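PDB 3JY6: transcriptional regulator, LacI family from Lactobacillus brevis, which probably binds operator DNA as a LacI-family transcription factor, its periplasmic-binding-protein-like core likely mediating dimerisation and effector response. Local coordinates for the interface of chains A and B. Numbering follows the deposited sequence. Chains: chain A/B, Transcriptional regulator, LacI family.

Contact 1: the interface of chains A and B. Residues chain A 17, 26, 41-44; chain B 26, 41-42.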
# COMPACT_ATOMS: atom_id res chain seq x y z
N ILE A 17 -7.55 -0.46 1.47
CA ILE A 17 -6.18 -0.43 1.95
C ILE A 17 -5.12 -0.56 0.86
O ILE A 17 -3.94 -0.34 1.13
CB ILE A 17 -5.92 -1.50 3.03
CG1 ILE A 17 -6.29 -2.89 2.52
CG2 ILE A 17 -6.69 -1.14 4.30
CD1 ILE A 17 -5.87 -3.98 3.46
N PHE A 26 -3.69 6.35 7.78
CA PHE A 26 -3.68 5.60 9.04
C PHE A 26 -2.42 5.83 9.87
O PHE A 26 -2.49 5.91 11.10
CB PHE A 26 -3.84 4.11 8.79
CG PHE A 26 -3.99 3.31 10.05
CD1 PHE A 26 -5.13 3.43 10.85
CD2 PHE A 26 -2.99 2.42 10.44
CE1 PHE A 26 -5.28 2.67 12.03
CE2 PHE A 26 -3.13 1.65 11.61
CZ PHE A 26 -4.28 1.78 12.40
N VAL A 41 -7.24 1.64 14.89
CA VAL A 41 -7.53 0.30 14.42
C VAL A 41 -7.98 0.48 12.97
O VAL A 41 -8.90 1.26 12.70
CB VAL A 41 -8.67 -0.32 15.23
CG1 VAL A 41 -9.04 -1.65 14.64
CG2 VAL A 41 -8.26 -0.48 16.71
N LEU A 42 -7.35 -0.24 12.04
CA LEU A 42 -7.69 -0.10 10.63
C LEU A 42 -8.69 -1.11 10.08
O LEU A 42 -8.55 -2.33 10.26
CB LEU A 42 -6.41 -0.12 9.78
CG LEU A 42 -6.49 0.20 8.28
CD1 LEU A 42 -7.18 1.54 8.03
CD2 LEU A 42 -5.06 0.27 7.72
N PHE A 43 -9.71 -0.58 9.42
CA PHE A 43 -10.76 -1.39 8.81
C PHE A 43 -10.72 -1.09 7.32
O PHE A 43 -10.58 0.07 6.91
CB PHE A 43 -12.14 -1.00 9.38
CG PHE A 43 -12.37 -1.44 10.80
CD1 PHE A 43 -12.95 -2.67 11.08
CD2 PHE A 43 -11.98 -0.62 11.86
CE1 PHE A 43 -13.14 -3.09 12.40
CE2 PHE A 43 -12.16 -1.04 13.18
CZ PHE A 43 -12.74 -2.28 13.45
N ASP A 44 -10.89 -2.13 6.51
CA ASP A 44 -10.86 -2.02 5.05
C ASP A 44 -12.26 -2.18 4.44
O ASP A 44 -12.84 -3.26 4.46
CB ASP A 44 -9.88 -3.09 4.52
CG ASP A 44 -9.87 -3.19 3.00
OD1 ASP A 44 -9.98 -2.15 2.31
OD2 ASP A 44 -9.72 -4.33 2.51
N PHE B 26 -3.64 -9.10 4.35
CA PHE B 26 -4.81 -8.77 5.15
C PHE B 26 -6.12 -9.02 4.39
O PHE B 26 -7.10 -9.48 4.97
CB PHE B 26 -4.79 -7.32 5.63
CG PHE B 26 -5.95 -6.97 6.52
CD1 PHE B 26 -6.07 -7.53 7.79
CD2 PHE B 26 -6.97 -6.15 6.06
CE1 PHE B 26 -7.21 -7.29 8.59
CE2 PHE B 26 -8.12 -5.90 6.85
CZ PHE B 26 -8.23 -6.47 8.11
N VAL B 41 -9.12 -7.15 11.69
CA VAL B 41 -8.73 -5.80 12.09
C VAL B 41 -7.21 -5.65 11.87
O VAL B 41 -6.42 -6.51 12.27
CB VAL B 41 -9.12 -5.57 13.56
CG1 VAL B 41 -8.09 -4.74 14.26
CG2 VAL B 41 -10.48 -4.92 13.61
N LEU B 42 -6.81 -4.55 11.26
CA LEU B 42 -5.40 -4.36 10.94
C LEU B 42 -4.64 -3.38 11.84
O LEU B 42 -5.14 -2.31 12.19
CB LEU B 42 -5.30 -3.94 9.47
CG LEU B 42 -3.96 -3.87 8.74
CD1 LEU B 42 -3.20 -5.18 8.82
CD2 LEU B 42 -4.26 -3.54 7.28
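A:Leu42 and B:Leu42 meet across a local two-fold axis, where the 39-44 strands of the two chains form an antiparallel bridge between periplasmic-binding-protein-like cores of LacI type. Each leucine gives its backbone N-H to the carbonyl of the other: A:Leu42 N to B:Leu42 O at 3.0 Å, and B:Leu42 N to A:Leu42 O in return. The reciprocal pair fixes the register of the strands. The two side chains lie alongside each other and point the same way. CG stands anti to the backbone N in both (chi1 -172° in A, -170° in B), and the branches touch through A:Leu42 CD2 and B:Leu42 CD2, 3.9 Å apart. The CB of A:Leu42 also lies 3.5 Å from B:Leu42 O, placing carbon beside the bonded carbonyl.

B:Phe26, from helix 20-33, backs B:Leu42 from within its own chain: B:Leu42 CB stands 3.9 Å above the centre of one ring face, and B:Val41 N lies in the ring plane at its edge. A:Leu42 CB covers the A:Phe26 ring in the same manner. The B:Phe26 ring also reaches the partner, where A:Ile17 meets it at about a right angle and A:Ile17 CD1 comes within 3.6 Å of B:Phe26 CD2. The loop bearing this isoleucine is tied to the strand by A:Ile17 N, which donates to the carboxylate OD1 of A:Asp44 at 3.1 Å from above the carboxylate plane. A:Asp44 CB in turn lies near B:Phe26 CE2.

Beside the bridge the valines pack tightly. A:Val41 CG1 and B:Val41 CG1 are 3.3 Å apart, closer than a usual methyl contact, and B:Val41 has a chi1 of 143°, well off a staggered value, which suggests some strain. Its other methyl, B:Val41 CG2, stands over one face of the A:Phe43 ring at the CE1 and CZ rim, 3.4 Å from A:Phe43 CE1.

Contact 2: the interface of chains A and B. Residues chain A 6-9, 39, 41; chain B 43, 55, 58, 62, 64.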
# COMPACT_ATOMS: atom_id res chain seq x y z
N SER A 6 -11.86 3.01 29.52
CA SER A 6 -12.65 2.57 28.36
C SER A 6 -11.73 1.80 27.40
O SER A 6 -10.58 1.52 27.73
CB SER A 6 -13.28 3.77 27.65
OG SER A 6 -12.29 4.63 27.10
N SER A 7 -12.24 1.45 26.22
CA SER A 7 -11.43 0.70 25.24
C SER A 7 -10.26 1.51 24.70
O SER A 7 -9.17 0.97 24.51
CB SER A 7 -12.29 0.22 24.07
OG SER A 7 -12.57 1.26 23.14
N LYS A 8 -10.48 2.80 24.46
CA LYS A 8 -9.47 3.72 23.93
C LYS A 8 -9.04 3.32 22.51
O LYS A 8 -7.96 3.67 22.04
CB LYS A 8 -8.24 3.79 24.86
CG LYS A 8 -8.60 3.88 26.34
CD LYS A 8 -7.49 4.48 27.18
CE LYS A 8 -7.27 5.95 26.83
NZ LYS A 8 -6.19 6.60 27.63
N LEU A 9 -9.93 2.58 21.85
CA LEU A 9 -9.71 2.15 20.48
C LEU A 9 -10.51 3.05 19.56
O LEU A 9 -11.71 3.26 19.76
CB LEU A 9 -10.20 0.71 20.27
CG LEU A 9 -9.44 -0.44 20.91
CD1 LEU A 9 -10.01 -1.76 20.40
CD2 LEU A 9 -7.97 -0.31 20.57
N ILE A 39 -5.49 4.05 20.50
CA ILE A 39 -4.93 3.18 19.49
C ILE A 39 -5.79 3.11 18.24
O ILE A 39 -6.96 2.73 18.32
CB ILE A 39 -4.76 1.77 20.05
CG1 ILE A 39 -3.83 1.84 21.26
CG2 ILE A 39 -4.18 0.84 18.99
CD1 ILE A 39 -3.70 0.54 21.97
N VAL A 41 -7.24 1.64 14.89
CA VAL A 41 -7.53 0.30 14.42
C VAL A 41 -7.98 0.48 12.97
O VAL A 41 -8.90 1.26 12.70
CB VAL A 41 -8.67 -0.32 15.23
CG1 VAL A 41 -9.04 -1.65 14.64
CG2 VAL A 41 -8.26 -0.48 16.71
N PHE B 43 -3.42 -3.77 12.21
CA PHE B 43 -2.55 -2.93 13.05
C PHE B 43 -1.20 -2.80 12.39
O PHE B 43 -0.69 -3.77 11.82
CB PHE B 43 -2.36 -3.56 14.42
CG PHE B 43 -3.59 -3.52 15.26
CD1 PHE B 43 -4.01 -2.32 15.83
CD2 PHE B 43 -4.32 -4.67 15.48
CE1 PHE B 43 -5.17 -2.27 16.60
CE2 PHE B 43 -5.47 -4.64 16.25
CZ PHE B 43 -5.90 -3.44 16.81
N LEU B 55 1.10 -2.59 21.10
CA LEU B 55 -0.07 -3.05 20.35
C LEU B 55 -0.47 -4.42 20.88
O LEU B 55 -1.64 -4.70 21.08
CB LEU B 55 0.25 -3.18 18.85
CG LEU B 55 0.44 -1.92 18.01
CD1 LEU B 55 0.85 -2.33 16.61
CD2 LEU B 55 -0.86 -1.10 17.97
N ALA B 58 -2.45 -4.14 24.03
CA ALA B 58 -3.80 -3.68 23.74
C ALA B 58 -4.65 -4.81 23.17
O ALA B 58 -5.80 -4.99 23.57
CB ALA B 58 -3.77 -2.53 22.77
N ARG B 62 -7.85 -6.03 25.45
CA ARG B 62 -9.14 -5.62 24.90
C ARG B 62 -10.07 -6.79 24.54
O ARG B 62 -11.23 -6.59 24.17
CB ARG B 62 -8.93 -4.70 23.69
CG ARG B 62 -8.79 -3.20 24.03
CD ARG B 62 -7.60 -2.93 24.95
NE ARG B 62 -7.55 -1.55 25.45
CZ ARG B 62 -6.80 -0.58 24.93
NH1 ARG B 62 -6.03 -0.81 23.88
NH2 ARG B 62 -6.81 0.63 25.48
N PHE B 64 -9.58 -9.26 22.07
CA PHE B 64 -9.65 -9.69 20.68
C PHE B 64 -9.65 -11.21 20.72
O PHE B 64 -9.05 -11.79 21.62
CB PHE B 64 -8.44 -9.16 19.89
CG PHE B 64 -8.52 -7.69 19.59
CD1 PHE B 64 -8.30 -6.74 20.58
CD2 PHE B 64 -8.84 -7.26 18.30
CE1 PHE B 64 -8.40 -5.38 20.30
CE2 PHE B 64 -8.95 -5.90 18.01
CZ PHE B 64 -8.72 -4.96 19.01
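The backbone carbonyl oxygen of A:Ser7 sits over a face of the B:Arg62 guanidinium, its O a suspiciously short 2.6 Å from NH2 and not hydrogen-bonded to it. A sound polar bond holds the same serine within its own chain: A:Leu9 N donates to the A:Ser7 hydroxyl OG at 3.2 Å, folding the turn just where strand 9-14 begins. B:Arg62 NE is also near the A:Ser7 oxygen, but the N-H groups point away from it, and the spacing of oxygen and guanidinium is doubtful. The arginine chain bends at chi2 (60°), and a chi4 of -98° turns the guanidinium across the chain, with one face toward A:Ser7. B:Arg62 buries more surface than any other residue in this patch. The CD1 methyl of A:Ile39 approaches the guanidinium edge in its plane, at a tight spacing that carries little weight, while A:Lys8 CB packs 3.5 Å from B:Arg62 NH2. The lysine tip lies farther off, A:Lys8 NZ being 6.4 Å from B:Arg62 NH2, where the like charges may repel mildly.

A:Leu9 runs past the arginine in the opposite direction and meets B:Phe64 tip to tip, A:Leu9 CD1 lying 3.7 Å from B:Phe64 CZ. That ring atom also abuts the edge of the B:Phe43 ring, so the two aromatics brace each other.

A:Ile39 directs CG2 toward B:Leu55 CD2 (4.0 Å) on helix 49-61, and crosses B:Phe43 at about a right angle. On the other side of that ring's tip, A:Val41 CG2 lies 3.6 Å from B:Phe43 CE1. Together these residues join the N-terminal segment and first strands of one subunit to strand 39-44, helix 49-61 and the coil that follows it in the other, probably stabilising the dimer.

Contact 1 and contact 2 belong to one continuous two-fold interface, their C-alpha centres about 13 Å apart. A:Val41 is common to both, and strand 39-44 of each chain runs through the two patches. Contact 1 lies where the paired strands cross the axis, whereas contact 2 extends outward toward the N-terminal end of chain A and the end of helix 49-61 in chain B; symmetry repeats it with the chains exchanged. In LacI-type regulators the DNA-binding headpiece precedes the core, so an interface reaching the N-terminal segments could hold two headpieces at a set spacing, although the headpieces are absent from this fragment.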